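Local coordinates for protein SAM-dependent methyltransferase (Anabaena variabilis ATCC 29413, PDB 3GGD) that probably transfers methyl groups from S-adenosyl-L-methionine to an acceptor molecule, binding the spent cofactor S-adenosyl-L-homocysteine in a Rossmann-like domain, at residues L58-F63 and I123-Y129; L149-L153 and Y207-F211; G157-E163 and A237-K243. All coordinates share one frame; numbering follows the deposited sequence.

Interaction 1 (L58-F63 and I123-Y129). With EDO (1,2-ethanediol), chain N.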
loop_
_atom_site.group_PDB
_atom_site.type_symbol
_atom_site.label_atom_id
_atom_site.label_comp_id
_atom_site.label_asym_id
_atom_site.label_seq_id
_atom_site.Cartn_x
_atom_site.Cartn_y
_atom_site.Cartn_z
ATOM N N LEU A 58 -16.244 -3.843 12.890
ATOM C CA LEU A 58 -16.354 -3.047 11.691
ATOM C C LEU A 58 -15.764 -3.837 10.534
ATOM O O LEU A 58 -14.862 -4.681 10.733
ATOM C CB LEU A 58 -15.615 -1.714 11.811
ATOM C CG LEU A 58 -15.964 -0.733 12.933
ATOM C CD1 LEU A 58 -15.055 0.495 12.802
ATOM C CD2 LEU A 58 -17.437 -0.301 12.909
ATOM N N PRO A 59 -16.222 -3.538 9.319
ATOM C CA PRO A 59 -15.584 -4.170 8.184
ATOM C C PRO A 59 -14.134 -3.698 8.093
ATOM O O PRO A 59 -13.830 -2.575 8.516
ATOM C CB PRO A 59 -16.376 -3.638 6.959
ATOM C CG PRO A 59 -17.134 -2.451 7.443
ATOM C CD PRO A 59 -17.279 -2.578 8.926
ATOM N N LEU A 60 -13.273 -4.563 7.569
ATOM C CA LEU A 60 -11.872 -4.247 7.350
ATOM C C LEU A 60 -11.622 -4.071 5.870
ATOM O O LEU A 60 -11.882 -4.993 5.087
ATOM C CB LEU A 60 -10.942 -5.355 7.857
ATOM C CG LEU A 60 -9.425 -5.091 7.648
ATOM C CD1 LEU A 60 -8.908 -3.797 8.316
ATOM C CD2 LEU A 60 -8.627 -6.287 8.150
ATOM N N ILE A 61 -11.074 -2.905 5.504
ATOM C CA ILE A 61 -10.663 -2.666 4.144
ATOM C C ILE A 61 -9.157 -2.822 4.009
ATOM O O ILE A 61 -8.403 -2.250 4.799
ATOM C CB ILE A 61 -11.047 -1.229 3.670
ATOM C CG1 ILE A 61 -12.594 -1.109 3.510
ATOM C CG2 ILE A 61 -10.290 -0.863 2.353
ATOM C CD1 ILE A 61 -13.101 0.371 3.297
ATOM N N ASP A 62 -8.736 -3.659 3.041
ATOM C CA ASP A 62 -7.321 -3.736 2.562
ATOM C C ASP A 62 -7.293 -2.756 1.415
ATOM O O ASP A 62 -7.775 -3.041 0.318
ATOM C CB ASP A 62 -6.926 -5.141 2.080
ATOM C CG ASP A 62 -5.443 -5.263 1.750
ATOM O OD1 ASP A 62 -4.741 -4.225 1.657
ATOM O OD2 ASP A 62 -4.973 -6.411 1.567
ATOM N N PHE A 63 -6.812 -1.550 1.707
ATOM C CA PHE A 63 -6.838 -0.451 0.752
ATOM C C PHE A 63 -5.612 -0.535 -0.170
ATOM O O PHE A 63 -4.483 -0.548 0.331
ATOM C CB PHE A 63 -6.804 0.910 1.460
ATOM C CG PHE A 63 -7.115 2.008 0.529
ATOM C CD1 PHE A 63 -6.142 2.491 -0.329
ATOM C CD2 PHE A 63 -8.419 2.446 0.391
ATOM C CE1 PHE A 63 -6.440 3.449 -1.268
ATOM C CE2 PHE A 63 -8.740 3.421 -0.559
ATOM C CZ PHE A 63 -7.747 3.905 -1.408
ATOM N N ILE A 123 -21.419 0.614 3.614
ATOM C CA ILE A 123 -20.914 -0.245 4.689
ATOM C C ILE A 123 -20.682 0.437 6.041
ATOM O O ILE A 123 -20.437 -0.237 7.049
ATOM C CB ILE A 123 -19.646 -1.015 4.211
ATOM C CG1 ILE A 123 -18.441 -0.093 4.065
ATOM C CG2 ILE A 123 -19.937 -1.775 2.878
ATOM C CD1 ILE A 123 -17.081 -0.791 3.841
ATOM N N GLY A 124 -20.764 1.776 6.079
ATOM C CA GLY A 124 -20.431 2.513 7.275
ATOM C C GLY A 124 -18.940 2.623 7.479
ATOM O O GLY A 124 -18.131 2.326 6.582
ATOM N N ASP A 125 -18.564 3.021 8.688
ATOM C CA ASP A 125 -17.182 3.253 9.052
ATOM C C ASP A 125 -16.440 1.920 8.946
ATOM O O ASP A 125 -16.935 0.893 9.380
ATOM C CB ASP A 125 -17.045 3.729 10.497
ATOM C CG ASP A 125 -17.584 5.135 10.753
ATOM O OD1 ASP A 125 -18.008 5.837 9.814
ATOM O OD2 ASP A 125 -17.529 5.517 11.936
ATOM N N ALA A 126 -15.229 1.956 8.402
ATOM C CA ALA A 126 -14.408 0.752 8.198
ATOM C C ALA A 126 -13.031 0.967 8.829
ATOM O O ALA A 126 -12.534 2.090 8.887
ATOM C CB ALA A 126 -14.227 0.457 6.702
ATOM N N ASN A 127 -12.419 -0.120 9.279
ATOM C CA ASN A 127 -10.998 -0.075 9.621
ATOM C C ASN A 127 -10.233 -0.240 8.336
ATOM O O ASN A 127 -10.784 -0.762 7.366
ATOM C CB ASN A 127 -10.634 -1.181 10.577
ATOM C CG ASN A 127 -11.260 -0.999 11.925
ATOM O OD1 ASN A 127 -11.280 0.116 12.445
ATOM N ND2 ASN A 127 -11.787 -2.106 12.503
ATOM N N ILE A 128 -8.985 0.244 8.302
ATOM C CA ILE A 128 -8.151 0.134 7.088
ATOM C C ILE A 128 -6.768 -0.417 7.370
ATOM O O ILE A 128 -6.087 0.007 8.322
ATOM C CB ILE A 128 -7.971 1.498 6.349
ATOM C CG1 ILE A 128 -9.308 2.015 5.817
ATOM C CG2 ILE A 128 -6.973 1.368 5.160
ATOM C CD1 ILE A 128 -9.280 3.446 5.272
ATOM N N TYR A 129 -6.383 -1.392 6.547
ATOM C CA TYR A 129 -5.021 -1.869 6.440
ATOM C C TYR A 129 -4.504 -1.396 5.083
ATOM O O TYR A 129 -5.131 -1.660 4.037
ATOM C CB TYR A 129 -4.976 -3.410 6.472
ATOM C CG TYR A 129 -3.609 -4.009 6.202
ATOM C CD1 TYR A 129 -2.657 -4.093 7.199
ATOM C CD2 TYR A 129 -3.264 -4.483 4.937
ATOM C CE1 TYR A 129 -1.393 -4.672 6.949
ATOM C CE2 TYR A 129 -2.034 -5.093 4.689
ATOM C CZ TYR A 129 -1.089 -5.178 5.701
ATOM O OH TYR A 129 0.160 -5.748 5.476
HETATM C C1 EDO N . -20.176 7.431 12.206
HETATM O O1 EDO N . -19.546 6.690 13.245
HETATM C C2 EDO N . -19.376 8.698 11.893
HETATM O O2 EDO N . -18.356 8.427 10.883
HETATM O O HOH W 1 -12.209 -4.681 11.314
#
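The Tyr129 ring takes Asp62 at its edge. OD1 of Asp62 lies near the ring plane, 3.6 Å from CD2 of Tyr129, and the carboxylate stands steeply to the ring, the planes 77° apart. Segment 58-63 lays nothing over either ring face; Gln70 and Leu74 of helix 69-77 reach Tyr129 from outside the pair. Asp62 and Tyr129 leave the sheet side by side, CG anti to the backbone N (chi1 173° for Tyr129), and their polar ends part: Asp62 OD2 bonds Thr71 and Tyr129 OH bonds Asp46. The other flat group is the Asn127 amide; the Leu58 and Asn127 side chains cross at about a right angle, Leu58 CD1 3.8 Å from Asn127 OD1. That oxygen accepts from the backbone N of Ala158, while ND2 donates to a water that donates to Leu58 O, 2.7 Å away. Leu60 CD1 packs against Asn127 CB at 3.9 Å.

Between these side chains the strands run parallel. Asn127 N donates to Pro59 O, and Ile61 N reaches Asn127 O in an almost straight bond (175° at the hydrogen). Tyr129 N donates to Ile61 O at 2.8 Å, and Phe63 N to Tyr129 O. The sheet face opposite Asp62 and Tyr129 is apolar across the pair: Ile61 CD1 sits 3.6 Å from Ala126 CB and also meets Ile123 CD1, and Phe63 CB touches Ile128 CG2 at 3.7 Å; both also touch Leu149 of helix 142-153.

These are adjoining central strands of a Rossmann-like methyltransferase, and Phe63 approaches Gly110 of the S-adenosyl-L-homocysteine site. The polar face mixes Leu60 with three groups that each have a hydrogen-bond partner, and Asn127, bonded at both amide ends, is probably kept from flipping.

Interaction 2 (L149-L153 and Y207-F211). With CO (cobalt (II) ion), chain C.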
loop_
_atom_site.group_PDB
_atom_site.type_symbol
_atom_site.label_atom_id
_atom_site.label_comp_id
_atom_site.label_asym_id
_atom_site.label_seq_id
_atom_site.Cartn_x
_atom_site.Cartn_y
_atom_site.Cartn_z
ATOM N N LEU A 149 -9.500 8.285 2.317
ATOM C CA LEU A 149 -9.274 7.549 3.526
ATOM C C LEU A 149 -10.104 8.078 4.697
ATOM O O LEU A 149 -10.649 7.302 5.458
ATOM C CB LEU A 149 -7.759 7.509 3.847
ATOM C CG LEU A 149 -6.937 6.724 2.791
ATOM C CD1 LEU A 149 -5.405 6.979 2.907
ATOM C CD2 LEU A 149 -7.199 5.166 2.782
ATOM N N ARG A 150 -10.178 9.399 4.820
ATOM C CA ARG A 150 -10.923 10.077 5.845
ATOM C C ARG A 150 -12.407 9.675 5.729
ATOM O O ARG A 150 -13.064 9.413 6.730
ATOM C CB ARG A 150 -10.760 11.612 5.680
ATOM C CG ARG A 150 -11.637 12.440 6.622
ATOM C CD ARG A 150 -11.511 13.949 6.485
ATOM N NE ARG A 150 -10.190 14.319 6.962
ATOM C CZ ARG A 150 -9.106 14.505 6.217
ATOM N NH1 ARG A 150 -9.147 14.483 4.878
ATOM N NH2 ARG A 150 -7.955 14.728 6.836
ATOM N N ILE A 151 -12.915 9.643 4.505
ATOM C CA ILE A 151 -14.285 9.267 4.237
ATOM C C ILE A 151 -14.536 7.798 4.662
ATOM O O ILE A 151 -15.513 7.511 5.372
ATOM C CB ILE A 151 -14.617 9.443 2.744
ATOM C CG1 ILE A 151 -14.638 10.944 2.369
ATOM C CG2 ILE A 151 -15.966 8.779 2.410
ATOM C CD1 ILE A 151 -14.617 11.214 0.832
ATOM N N LEU A 152 -13.644 6.885 4.287
ATOM C CA LEU A 152 -13.865 5.476 4.633
ATOM C C LEU A 152 -13.837 5.172 6.153
ATOM O O LEU A 152 -14.601 4.300 6.666
ATOM C CB LEU A 152 -12.831 4.599 3.923
ATOM C CG LEU A 152 -12.921 4.556 2.389
ATOM C CD1 LEU A 152 -11.675 3.883 1.754
ATOM C CD2 LEU A 152 -14.260 3.886 1.899
ATOM N N LEU A 153 -12.929 5.862 6.863
ATOM C CA LEU A 153 -12.726 5.651 8.284
ATOM C C LEU A 153 -13.838 6.216 9.161
ATOM O O LEU A 153 -14.186 5.639 10.212
ATOM C CB LEU A 153 -11.406 6.302 8.708
ATOM C CG LEU A 153 -10.140 5.585 8.201
ATOM C CD1 LEU A 153 -8.909 6.515 8.220
ATOM C CD2 LEU A 153 -9.894 4.255 8.983
ATOM N N TYR A 207 -1.598 15.603 5.952
ATOM C CA TYR A 207 -2.819 15.104 5.326
ATOM C C TYR A 207 -3.929 14.744 6.291
ATOM O O TYR A 207 -5.115 14.717 5.882
ATOM C CB TYR A 207 -2.538 13.903 4.381
ATOM C CG TYR A 207 -1.552 14.281 3.301
ATOM C CD1 TYR A 207 -1.861 15.259 2.373
ATOM C CD2 TYR A 207 -0.265 13.724 3.277
ATOM C CE1 TYR A 207 -0.929 15.669 1.417
ATOM C CE2 TYR A 207 0.687 14.122 2.323
ATOM C CZ TYR A 207 0.351 15.086 1.404
ATOM O OH TYR A 207 1.284 15.471 0.476
ATOM N N PHE A 208 -3.563 14.492 7.549
ATOM C CA PHE A 208 -4.509 14.068 8.569
ATOM C C PHE A 208 -4.384 14.855 9.847
ATOM O O PHE A 208 -4.222 14.297 10.919
ATOM C CB PHE A 208 -4.321 12.584 8.886
ATOM C CG PHE A 208 -4.432 11.675 7.674
ATOM C CD1 PHE A 208 -5.670 11.375 7.118
ATOM C CD2 PHE A 208 -3.293 11.099 7.110
ATOM C CE1 PHE A 208 -5.763 10.543 5.986
ATOM C CE2 PHE A 208 -3.383 10.270 5.994
ATOM C CZ PHE A 208 -4.621 9.987 5.428
ATOM N N PRO A 209 -4.495 16.165 9.756
ATOM C CA PRO A 209 -4.337 16.961 10.967
ATOM C C PRO A 209 -5.450 16.689 12.013
ATOM O O PRO A 209 -5.274 16.990 13.189
ATOM C CB PRO A 209 -4.385 18.409 10.453
ATOM C CG PRO A 209 -5.173 18.306 9.213
ATOM C CD PRO A 209 -4.812 16.980 8.585
ATOM N N ASP A 210 -6.586 16.159 11.558
ATOM C CA ASP A 210 -7.713 15.823 12.410
ATOM C C ASP A 210 -7.593 14.409 12.998
ATOM O O ASP A 210 -8.526 13.917 13.603
ATOM C CB ASP A 210 -9.050 15.983 11.656
ATOM C CG ASP A 210 -9.081 15.324 10.267
ATOM O OD1 ASP A 210 -8.014 15.039 9.661
ATOM O OD2 ASP A 210 -10.210 15.202 9.718
ATOM N N PHE A 211 -6.445 13.761 12.828
ATOM C CA PHE A 211 -6.261 12.413 13.375
ATOM C C PHE A 211 -5.242 12.350 14.520
ATOM O O PHE A 211 -4.290 13.106 14.568
ATOM C CB PHE A 211 -5.852 11.425 12.268
ATOM C CG PHE A 211 -6.994 11.017 11.375
ATOM C CD1 PHE A 211 -7.604 11.957 10.536
ATOM C CD2 PHE A 211 -7.507 9.717 11.414
ATOM C CE1 PHE A 211 -8.689 11.605 9.728
ATOM C CE2 PHE A 211 -8.603 9.364 10.614
ATOM C CZ PHE A 211 -9.180 10.292 9.767
HETATM CO CO CO C . -12.011 15.372 10.614
HETATM O O HOH W 2 -6.574 14.619 3.433
#
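Arg150 grips Asp210 side-on, and this is the tight heart of the contact. NE of Arg150 donates to Asp210 OD2 at 2.9 Å and NH2 to OD1 at 2.8 Å, each using the syn lone pair, with guanidinium and carboxylate 27° from coplanar. A bend at the third torsion of Arg150 (chi3 -69°) turns the guanidinium onto the acid. NH2 also donates, in the guanidinium plane, to a lone pair of Tyr207 O at 3.0 Å. Deeper in, two leucines of the helix meet the rings of the turn: Leu149 CD1 at the edge of Phe208, near CZ, and Leu153 CD1 3.7 Å from Phe211 CE2.

The outer side is looser. Pro209 is exposed and barely meets Arg150, and a water bridges Arg150 NH1 and Tyr207 O. There too the cobalt ion binds Asp210 OD2 at 2.0 Å, with His244 as a second protein ligand.

Charge outside and hydrocarbon inside thus tie the type I turn from Phe208 to Phe211 to helix 142-153. With OD2 shared by cobalt and NE and OD1 held by NH2, the carboxylate's rotation is probably fixed and its ionised form favoured by both cations.

Interaction 3 (G157-E163 and A237-K243). With SO4 (sulfate ion), chain I; EDO (1,2-ethanediol), chain R.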
loop_
_atom_site.group_PDB
_atom_site.type_symbol
_atom_site.label_atom_id
_atom_site.label_comp_id
_atom_site.label_asym_id
_atom_site.label_seq_id
_atom_site.Cartn_x
_atom_site.Cartn_y
_atom_site.Cartn_z
ATOM N N GLY A 157 -13.534 4.139 12.638
ATOM C CA GLY A 157 -12.463 3.380 12.012
ATOM C C GLY A 157 -11.051 3.757 12.430
ATOM O O GLY A 157 -10.791 4.914 12.730
ATOM N N ALA A 158 -10.146 2.778 12.420
ATOM C CA ALA A 158 -8.717 3.037 12.617
ATOM C C ALA A 158 -7.987 2.491 11.388
ATOM O O ALA A 158 -8.463 1.566 10.721
ATOM C CB ALA A 158 -8.153 2.402 13.938
HETATM N N MSE A 159 -6.834 3.094 11.090
HETATM C CA MSE A 159 -6.025 2.715 9.948
HETATM C C MSE A 159 -4.624 2.396 10.391
HETATM O O MSE A 159 -3.991 3.204 11.072
HETATM C CB MSE A 159 -5.925 3.843 8.905
HETATM C CG MSE A 159 -4.938 3.523 7.837
HETATM SE SE MSE A 159 -5.050 4.627 6.243
HETATM C CE MSE A 159 -4.792 6.397 7.025
ATOM N N TYR A 160 -4.147 1.230 9.965
ATOM C CA TYR A 160 -2.742 0.925 10.039
ATOM C C TYR A 160 -2.191 1.104 8.627
ATOM O O TYR A 160 -2.740 0.549 7.671
ATOM C CB TYR A 160 -2.484 -0.530 10.438
ATOM C CG TYR A 160 -0.995 -0.937 10.327
ATOM C CD1 TYR A 160 -0.100 -0.695 11.362
ATOM C CD2 TYR A 160 -0.502 -1.573 9.185
ATOM C CE1 TYR A 160 1.235 -1.103 11.272
ATOM C CE2 TYR A 160 0.835 -1.968 9.076
ATOM C CZ TYR A 160 1.690 -1.725 10.128
ATOM O OH TYR A 160 2.976 -2.165 10.025
ATOM N N LEU A 161 -1.127 1.886 8.504
ATOM C CA LEU A 161 -0.413 1.983 7.230
ATOM C C LEU A 161 1.100 1.813 7.443
ATOM O O LEU A 161 1.650 2.169 8.489
ATOM C CB LEU A 161 -0.689 3.283 6.488
ATOM C CG LEU A 161 -0.082 4.613 6.996
ATOM C CD1 LEU A 161 -0.256 5.715 5.859
ATOM C CD2 LEU A 161 -0.709 5.052 8.288
ATOM N N ILE A 162 1.732 1.189 6.448
ATOM C CA ILE A 162 3.184 1.010 6.415
ATOM C C ILE A 162 3.617 1.435 4.997
ATOM O O ILE A 162 3.033 1.031 3.989
ATOM C CB ILE A 162 3.615 -0.420 6.830
ATOM C CG1 ILE A 162 5.154 -0.501 6.842
ATOM C CG2 ILE A 162 2.909 -1.526 5.923
ATOM C CD1 ILE A 162 5.765 -1.851 7.332
ATOM N N GLU A 163 4.592 2.333 4.963
ATOM C CA GLU A 163 5.030 2.985 3.749
ATOM C C GLU A 163 6.555 2.991 3.709
ATOM O O GLU A 163 7.205 2.718 4.709
ATOM C CB GLU A 163 4.507 4.440 3.753
ATOM C CG GLU A 163 2.989 4.541 3.716
ATOM C CD GLU A 163 2.385 4.000 2.438
ATOM O OE1 GLU A 163 3.096 4.028 1.395
ATOM O OE2 GLU A 163 1.212 3.503 2.482
ATOM N N ALA A 237 11.198 1.680 6.392
ATOM C CA ALA A 237 9.743 1.799 6.490
ATOM C C ALA A 237 9.351 2.842 7.530
ATOM O O ALA A 237 10.137 3.234 8.393
ATOM C CB ALA A 237 9.112 0.441 6.831
ATOM N N PHE A 238 8.130 3.320 7.392
ATOM C CA PHE A 238 7.474 4.165 8.360
ATOM C C PHE A 238 6.101 3.545 8.512
ATOM O O PHE A 238 5.452 3.245 7.502
ATOM C CB PHE A 238 7.277 5.614 7.861
ATOM C CG PHE A 238 6.282 6.386 8.675
ATOM C CD1 PHE A 238 6.633 6.915 9.885
ATOM C CD2 PHE A 238 4.974 6.513 8.265
ATOM C CE1 PHE A 238 5.732 7.576 10.665
ATOM C CE2 PHE A 238 4.057 7.203 9.055
ATOM C CZ PHE A 238 4.462 7.710 10.269
ATOM N N TRP A 239 5.644 3.385 9.754
ATOM C CA TRP A 239 4.288 2.879 9.995
ATOM C C TRP A 239 3.622 3.613 11.142
ATOM O O TRP A 239 4.296 4.172 12.040
ATOM C CB TRP A 239 4.268 1.342 10.260
ATOM C CG TRP A 239 4.956 0.917 11.491
ATOM C CD1 TRP A 239 6.250 0.495 11.583
ATOM C CD2 TRP A 239 4.422 0.851 12.827
ATOM N NE1 TRP A 239 6.554 0.176 12.872
ATOM C CE2 TRP A 239 5.455 0.371 13.659
ATOM C CE3 TRP A 239 3.178 1.132 13.391
ATOM C CZ2 TRP A 239 5.297 0.193 15.039
ATOM C CZ3 TRP A 239 3.019 0.951 14.755
ATOM C CH2 TRP A 239 4.070 0.472 15.561
ATOM N N ALA A 240 2.288 3.626 11.082
ATOM C CA ALA A 240 1.477 4.269 12.105
ATOM C C ALA A 240 0.080 3.653 12.179
ATOM O O ALA A 240 -0.433 3.087 11.198
ATOM C CB ALA A 240 1.380 5.829 11.860
ATOM N N VAL A 241 -0.507 3.741 13.370
ATOM C CA VAL A 241 -1.940 3.503 13.520
ATOM C C VAL A 241 -2.563 4.864 13.886
ATOM O O VAL A 241 -2.140 5.503 14.865
ATOM C CB VAL A 241 -2.276 2.456 14.627
ATOM C CG1 VAL A 241 -3.768 2.294 14.716
ATOM C CG2 VAL A 241 -1.584 1.092 14.343
ATOM N N ILE A 242 -3.556 5.292 13.091
ATOM C CA ILE A 242 -4.230 6.575 13.314
ATOM C C ILE A 242 -5.749 6.390 13.408
ATOM O O ILE A 242 -6.316 5.433 12.854
ATOM C CB ILE A 242 -3.823 7.643 12.243
ATOM C CG1 ILE A 242 -4.460 7.348 10.861
ATOM C CG2 ILE A 242 -2.275 7.717 12.120
ATOM C CD1 ILE A 242 -4.232 8.479 9.808
ATOM N N LYS A 243 -6.393 7.295 14.139
ATOM C CA LYS A 243 -7.837 7.287 14.316
ATOM C C LYS A 243 -8.292 8.756 14.479
ATOM O O LYS A 243 -7.576 9.562 15.076
ATOM C CB LYS A 243 -8.170 6.456 15.536
ATOM C CG LYS A 243 -9.665 6.217 15.802
ATOM C CD LYS A 243 -9.828 5.163 16.885
ATOM C CE LYS A 243 -11.289 4.813 17.163
ATOM N NZ LYS A 243 -11.903 6.001 17.857
HETATM S S SO4 I . -15.207 5.318 18.492
HETATM O O1 SO4 I . -16.432 4.720 19.022
HETATM O O2 SO4 I . -14.384 4.265 17.897
HETATM O O3 SO4 I . -14.454 5.992 19.552
HETATM O O4 SO4 I . -15.599 6.282 17.471
HETATM C C1 EDO R . 9.780 0.558 15.521
HETATM O O1 EDO R . 10.694 1.623 15.318
HETATM C C2 EDO R . 9.811 -0.256 14.237
HETATM O O2 EDO R . 8.833 -1.273 14.307
#
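In the class I methyltransferase sheet the last strand is characteristically antiparallel and inserted between the fifth and sixth; here strand 237-243 takes that place along 157-163. Three hydrogen-bonded pairs join them, Met159 with Ile242, Leu161 with Ala240 and Glu163 with Phe238, each by two bonds, the shortest from Glu163 N to Phe238 O (2.8 Å).

On one face, CE1 of Tyr160 lies 3.6 Å from CE3 of Trp239, the ring planes 33° apart and the approach oblique. Val241 CG2 comes in at the edge of the Tyr160 ring, 3.8 Å from CD1. Trp239 holds CG between its backbone N and carbonyl carbon (chi1 65°), which leaves the CE3 side of the indole near Tyr160 while its NE1 end points off to an ethanediol. Replacing Tyr160 with a leucine would probably open a gap beside Trp239 and leave Asp46 and Arg49 without the hydroxyl they bond. On the opposite face Met159, modelled as selenomethionine, runs alongside Ile242, CE to CD1 3.5 Å. At the 243 end Lys243 NZ weakly bonds a sulfate, probably from the crystallisation liquor.

Helix 43-50 covers the Tyr160 face, Phe208 reaches the other, and strands 127-131 and 211-217 flank the pair.

Interactions 1 and 3 belong to one sheet, the first parallel near its middle, the third antiparallel toward its 211-217 edge; Ile128 joins them, its N and O hydrogen-bonding to Ala158 and Tyr160. Both are buried and held mainly by backbone bonds. Asp46 serves both, bonding Tyr129 in one and Tyr160 in the other. Interaction 2 differs: it ties a helix to a turn through charged side chains beside a metal, with its leucine-phenylalanine contacts lying inward of the salt bridge. Segment 149-153 sits against interaction 1 through Leu149 and Ile128, whereas Phe208 and Phe211 pack on Ile242 of interaction 3. Interaction 2 is also largely buried, but its Asp210 and Pro209 side reaches solvent.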